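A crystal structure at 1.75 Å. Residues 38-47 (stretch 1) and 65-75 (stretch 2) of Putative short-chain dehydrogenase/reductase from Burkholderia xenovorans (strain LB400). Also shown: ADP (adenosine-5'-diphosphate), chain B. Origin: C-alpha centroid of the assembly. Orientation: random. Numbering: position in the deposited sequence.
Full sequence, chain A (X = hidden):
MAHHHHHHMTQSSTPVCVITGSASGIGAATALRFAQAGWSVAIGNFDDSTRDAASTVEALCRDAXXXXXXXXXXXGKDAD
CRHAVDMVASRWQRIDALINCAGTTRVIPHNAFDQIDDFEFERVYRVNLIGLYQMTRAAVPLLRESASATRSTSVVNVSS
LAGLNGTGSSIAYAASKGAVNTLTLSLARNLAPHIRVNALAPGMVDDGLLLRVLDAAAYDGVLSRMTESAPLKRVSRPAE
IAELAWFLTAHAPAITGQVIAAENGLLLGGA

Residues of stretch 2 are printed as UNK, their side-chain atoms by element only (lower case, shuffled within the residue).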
# COMPACT_ATOMS: atom_id res chain seq x y z
N GLY A 38 -33.28 6.63 10.30
CA GLY A 38 -34.32 7.54 9.87
C GLY A 38 -34.30 7.90 8.41
O GLY A 38 -35.18 8.64 7.96
N TRP A 39 -33.34 7.38 7.64
CA TRP A 39 -33.29 7.68 6.21
C TRP A 39 -34.37 6.93 5.45
O TRP A 39 -34.82 5.86 5.86
CB TRP A 39 -31.92 7.32 5.62
CG TRP A 39 -30.79 8.21 6.06
CD1 TRP A 39 -30.59 8.75 7.30
CD2 TRP A 39 -29.71 8.68 5.24
NE1 TRP A 39 -29.44 9.51 7.31
CE2 TRP A 39 -28.88 9.48 6.05
CE3 TRP A 39 -29.35 8.49 3.90
CZ2 TRP A 39 -27.73 10.11 5.57
CZ3 TRP A 39 -28.19 9.11 3.42
CH2 TRP A 39 -27.40 9.90 4.25
N SER A 40 -34.77 7.51 4.32
CA SER A 40 -35.56 6.78 3.34
C SER A 40 -34.63 5.90 2.53
O SER A 40 -33.52 6.32 2.18
CB SER A 40 -36.33 7.75 2.44
OG SER A 40 -37.17 8.60 3.20
N VAL A 41 -35.07 4.69 2.21
CA VAL A 41 -34.19 3.73 1.55
C VAL A 41 -34.83 3.27 0.25
O VAL A 41 -36.03 2.94 0.21
CB VAL A 41 -33.85 2.54 2.46
CG1 VAL A 41 -32.99 3.02 3.63
CG2 VAL A 41 -35.11 1.86 2.99
N ALA A 42 -34.05 3.33 -0.83
CA ALA A 42 -34.43 2.75 -2.12
C ALA A 42 -33.77 1.38 -2.21
O ALA A 42 -32.54 1.28 -2.30
CB ALA A 42 -34.02 3.66 -3.27
N ILE A 43 -34.59 0.34 -2.13
CA ILE A 43 -34.12 -1.04 -1.97
C ILE A 43 -33.95 -1.64 -3.36
O ILE A 43 -34.93 -1.89 -4.07
CB ILE A 43 -35.10 -1.84 -1.11
CG1 ILE A 43 -34.99 -1.37 0.35
CG2 ILE A 43 -34.83 -3.33 -1.18
CD1 ILE A 43 -36.21 -1.71 1.17
N GLY A 44 -32.71 -1.87 -3.76
CA GLY A 44 -32.45 -2.40 -5.08
C GLY A 44 -32.54 -3.90 -5.14
O GLY A 44 -31.69 -4.61 -4.59
N ASN A 45 -33.59 -4.39 -5.79
CA ASN A 45 -33.79 -5.81 -6.01
C ASN A 45 -33.22 -6.20 -7.37
O ASN A 45 -33.26 -5.42 -8.32
CB ASN A 45 -35.29 -6.15 -5.96
CG ASN A 45 -35.56 -7.61 -6.21
OD1 ASN A 45 -35.13 -8.47 -5.45
ND2 ASN A 45 -36.28 -7.91 -7.29
N PHE A 46 -32.71 -7.44 -7.46
CA PHE A 46 -32.16 -7.93 -8.73
C PHE A 46 -33.28 -8.31 -9.70
O PHE A 46 -33.53 -7.60 -10.68
CB PHE A 46 -31.21 -9.10 -8.47
CG PHE A 46 -30.53 -9.64 -9.71
CD1 PHE A 46 -30.44 -8.89 -10.87
CD2 PHE A 46 -29.99 -10.93 -9.72
CE1 PHE A 46 -29.83 -9.40 -12.02
CE2 PHE A 46 -29.39 -11.44 -10.85
CZ PHE A 46 -29.30 -10.68 -12.00
N ASP A 47 -33.95 -9.44 -9.46
CA ASP A 47 -34.95 -9.94 -10.41
C ASP A 47 -36.02 -10.72 -9.66
O ASP A 47 -36.13 -10.64 -8.43
CB ASP A 47 -34.27 -10.76 -11.51
CG ASP A 47 -33.51 -11.96 -10.98
OD1 ASP A 47 -33.78 -12.41 -9.84
OD2 ASP A 47 -32.64 -12.48 -11.70
N UNK A 65 -39.04 2.15 10.73
CA UNK A 65 -39.58 3.49 10.63
C UNK A 65 -39.27 4.25 9.37
O UNK A 65 -39.59 5.44 9.29
N UNK A 66 -38.67 3.60 8.37
CA UNK A 66 -38.23 4.28 7.15
C UNK A 66 -39.28 4.24 6.06
O UNK A 66 -39.97 3.23 5.87
c UNK A 66 -36.95 3.63 6.61
N UNK A 67 -39.39 5.35 5.32
CA UNK A 67 -40.03 5.30 4.02
C UNK A 67 -39.19 4.45 3.07
O UNK A 67 -37.96 4.46 3.12
o UNK A 67 -41.70 9.19 2.55
c UNK A 67 -40.19 6.70 3.44
c UNK A 67 -41.18 8.97 3.64
n UNK A 67 -40.60 9.93 4.36
c UNK A 67 -41.14 7.58 4.21
N UNK A 68 -39.87 3.71 2.19
CA UNK A 68 -39.20 2.73 1.35
C UNK A 68 -39.73 2.79 -0.07
O UNK A 68 -40.84 3.27 -0.33
c UNK A 68 -39.39 1.30 1.86
c UNK A 68 -38.80 1.12 3.25
o UNK A 68 -40.79 0.99 1.90
N UNK A 69 -38.92 2.28 -0.99
CA UNK A 69 -39.40 1.86 -2.31
C UNK A 69 -38.49 0.74 -2.76
O UNK A 69 -37.32 0.69 -2.38
c UNK A 69 -39.43 3.01 -3.32
c UNK A 69 -38.19 3.64 -3.96
c UNK A 69 -38.58 4.99 -4.54
c UNK A 69 -37.58 2.76 -5.06
N UNK A 70 -39.02 -0.18 -3.57
CA UNK A 70 -38.22 -1.25 -4.15
C UNK A 70 -38.10 -0.98 -5.63
O UNK A 70 -39.11 -0.70 -6.30
c UNK A 70 -38.02 -3.71 -4.61
c UNK A 70 -38.84 -2.64 -3.91
c UNK A 70 -39.53 -4.32 -2.13
c UNK A 70 -38.95 -2.94 -2.41
N UNK A 71 -36.89 -1.08 -6.16
CA UNK A 71 -36.70 -1.03 -7.60
C UNK A 71 -36.00 -2.30 -8.08
O UNK A 71 -35.17 -2.87 -7.36
c UNK A 71 -32.89 1.05 -5.90
c UNK A 71 -31.86 0.47 -6.63
c UNK A 71 -33.46 -0.28 -8.26
c UNK A 71 -34.50 0.30 -7.53
c UNK A 71 -32.15 -0.20 -7.81
c UNK A 71 -34.20 0.97 -6.36
c UNK A 71 -35.93 0.23 -8.04
N UNK A 72 -36.37 -2.74 -9.28
CA UNK A 72 -35.62 -3.79 -9.95
C UNK A 72 -34.54 -3.16 -10.81
O UNK A 72 -34.79 -2.14 -11.47
c UNK A 72 -37.48 -5.52 -10.05
o UNK A 72 -37.46 -5.51 -8.80
c UNK A 72 -36.51 -4.66 -10.83
o UNK A 72 -38.28 -6.22 -10.70
N UNK A 73 -33.35 -3.75 -10.82
CA UNK A 73 -32.32 -3.34 -11.76
C UNK A 73 -31.25 -4.42 -11.88
O UNK A 73 -30.74 -4.91 -10.87
c UNK A 73 -31.67 -2.02 -11.33
N UNK A 74 -30.93 -4.77 -13.11
CA UNK A 74 -29.72 -5.52 -13.43
C UNK A 74 -28.68 -4.45 -13.69
O UNK A 74 -28.72 -3.78 -14.72
o UNK A 74 -28.90 -8.18 -15.85
c UNK A 74 -29.97 -6.43 -14.64
c UNK A 74 -28.74 -7.20 -15.09
o UNK A 74 -27.61 -6.84 -14.71
N UNK A 75 -27.77 -4.23 -12.74
CA UNK A 75 -26.89 -3.07 -12.85
C UNK A 75 -25.95 -3.18 -14.05
O UNK A 75 -25.40 -2.16 -14.49
c UNK A 75 -27.00 -2.40 -10.40
c UNK A 75 -25.25 -4.05 -11.18
c UNK A 75 -26.08 -2.82 -11.56
PB ADP B . -22.81 -10.16 0.02
O1B ADP B . -22.55 -9.25 -1.23
O2B ADP B . -23.89 -9.67 1.03
O3B ADP B . -21.57 -10.84 0.69
PA ADP B . -24.97 -11.45 -1.69
O1A ADP B . -24.81 -12.42 -2.99
O2A ADP B . -26.28 -11.79 -0.90
O3A ADP B . -23.59 -11.51 -0.92
O5' ADP B . -25.15 -10.02 -2.49
C5' ADP B . -25.11 -9.93 -3.93
C4' ADP B . -26.43 -9.27 -4.31
O4' ADP B . -26.33 -8.67 -5.67
C3' ADP B . -27.63 -10.25 -4.38
O3' ADP B . -28.83 -9.64 -3.98
C2' ADP B . -27.67 -10.52 -5.91
O2' ADP B . -29.00 -10.96 -6.21
C1' ADP B . -27.41 -9.13 -6.45
N9 ADP B . -27.02 -9.17 -7.88
C8 ADP B . -26.29 -10.14 -8.58
N7 ADP B . -26.16 -9.81 -9.84
C5 ADP B . -26.81 -8.60 -9.99
C6 ADP B . -27.01 -7.78 -11.08
N6 ADP B . -26.52 -8.12 -12.29
N1 ADP B . -27.69 -6.64 -10.92
C2 ADP B . -28.18 -6.34 -9.70
N3 ADP B . -28.04 -7.07 -8.61
C4 ADP B . -27.34 -8.20 -8.78
O HOH W 1 -37.72 7.84 5.86
O HOH W 2 -30.87 -3.85 -8.22

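Position 65 carries no side-chain atoms, and its phi of 104° follows a helix in a Schellman motif; a CB here would be jammed against the preceding carbonyl O. It is Gly65. Position 66 has a single carbon, directed toward stretch 1, where this CB lies 3.2 Å from Trp39 O and 4.4 Å from Val41 CG2. One carbon and nothing beyond it means Ala66.

At position 67 three carbons run in an unbranched chain, the third carrying one oxygen and one nitrogen. The first, CB, lies 3.6 Å from Ser40 OG, and the rest extends into an exposed region. A terminal amide at this length is Gln67. Position 68 is forked at its first carbon into one oxygen and one carbon, the latter 3.8 Å from Val41 CG2. This is Thr68, whose hydroxyl is hydrogen-bonded elsewhere in the structure.

Position 69 has four carbons forked at the second, and one of the terminal carbons lies 4.1 Å from Ala42 CB, which identifies Leu69. Position 70 also has four carbons, but the fork is at the first and one arm is two carbons long. The first carbon of that arm lies 4.2 Å from Ile43 CB, and the single-carbon arm is 3.9 Å from Asn45 CB. The residue is Ile70.

A carbon followed by a six-carbon ring occupies position 71. The ring lays one face over Gly44, with CA 3.5 Å from the ring centroid and 19° off the normal, a CH-pi contact. With no hydroxyl on the ring, this is Phe71. The absence of a side chain at Gly44 makes room for it: an ideal CB would stand 2.8 Å from Phe71 CZ, a clash.

Position 72 has two carbons, the second bearing two oxygens, one of which accepts a hydrogen bond from Asn45 ND2 at 3.1 Å. Two oxygens on the second carbon make a carboxylate, not an amide, and on a side chain this short that is Asp72; accepting the bond from Asn45 ND2 fits. The lone carbon of position 73 points away from stretch 1, giving Ala73. Position 74 again has two carbons and two oxygens; its second carbon lies 3.9 Å from Phe46 CE1, at the ring edge, and one oxygen accepts a 2.9 Å hydrogen bond from ADP N6, as Asp74. Position 75, three carbons forked at the first, does not touch stretch 1 and is Val75.

The contact is a parallel strand pair. Val41, Ile43 and Asn45 each use both N and O, from Val41 N to Gln67 O (3.0 Å) through to Ala73 N to Asn45 O (3.0 Å), in six backbone hydrogen bonds. Val41, Ile43 and Asn45 share one sheet face with Thr68, Ile70 and Asp72; Ala42 and Gly44 share the other with Leu69 and Phe71. Beyond the strands, Phe46 lays a ring face against ADP, CE1 to C6 3.4 Å, while Val75 N donates to ADP N1 at 3.0 Å, so both stretches hold the adenine.

Stretch 2, residues 65-75: GAQTLIFDADV
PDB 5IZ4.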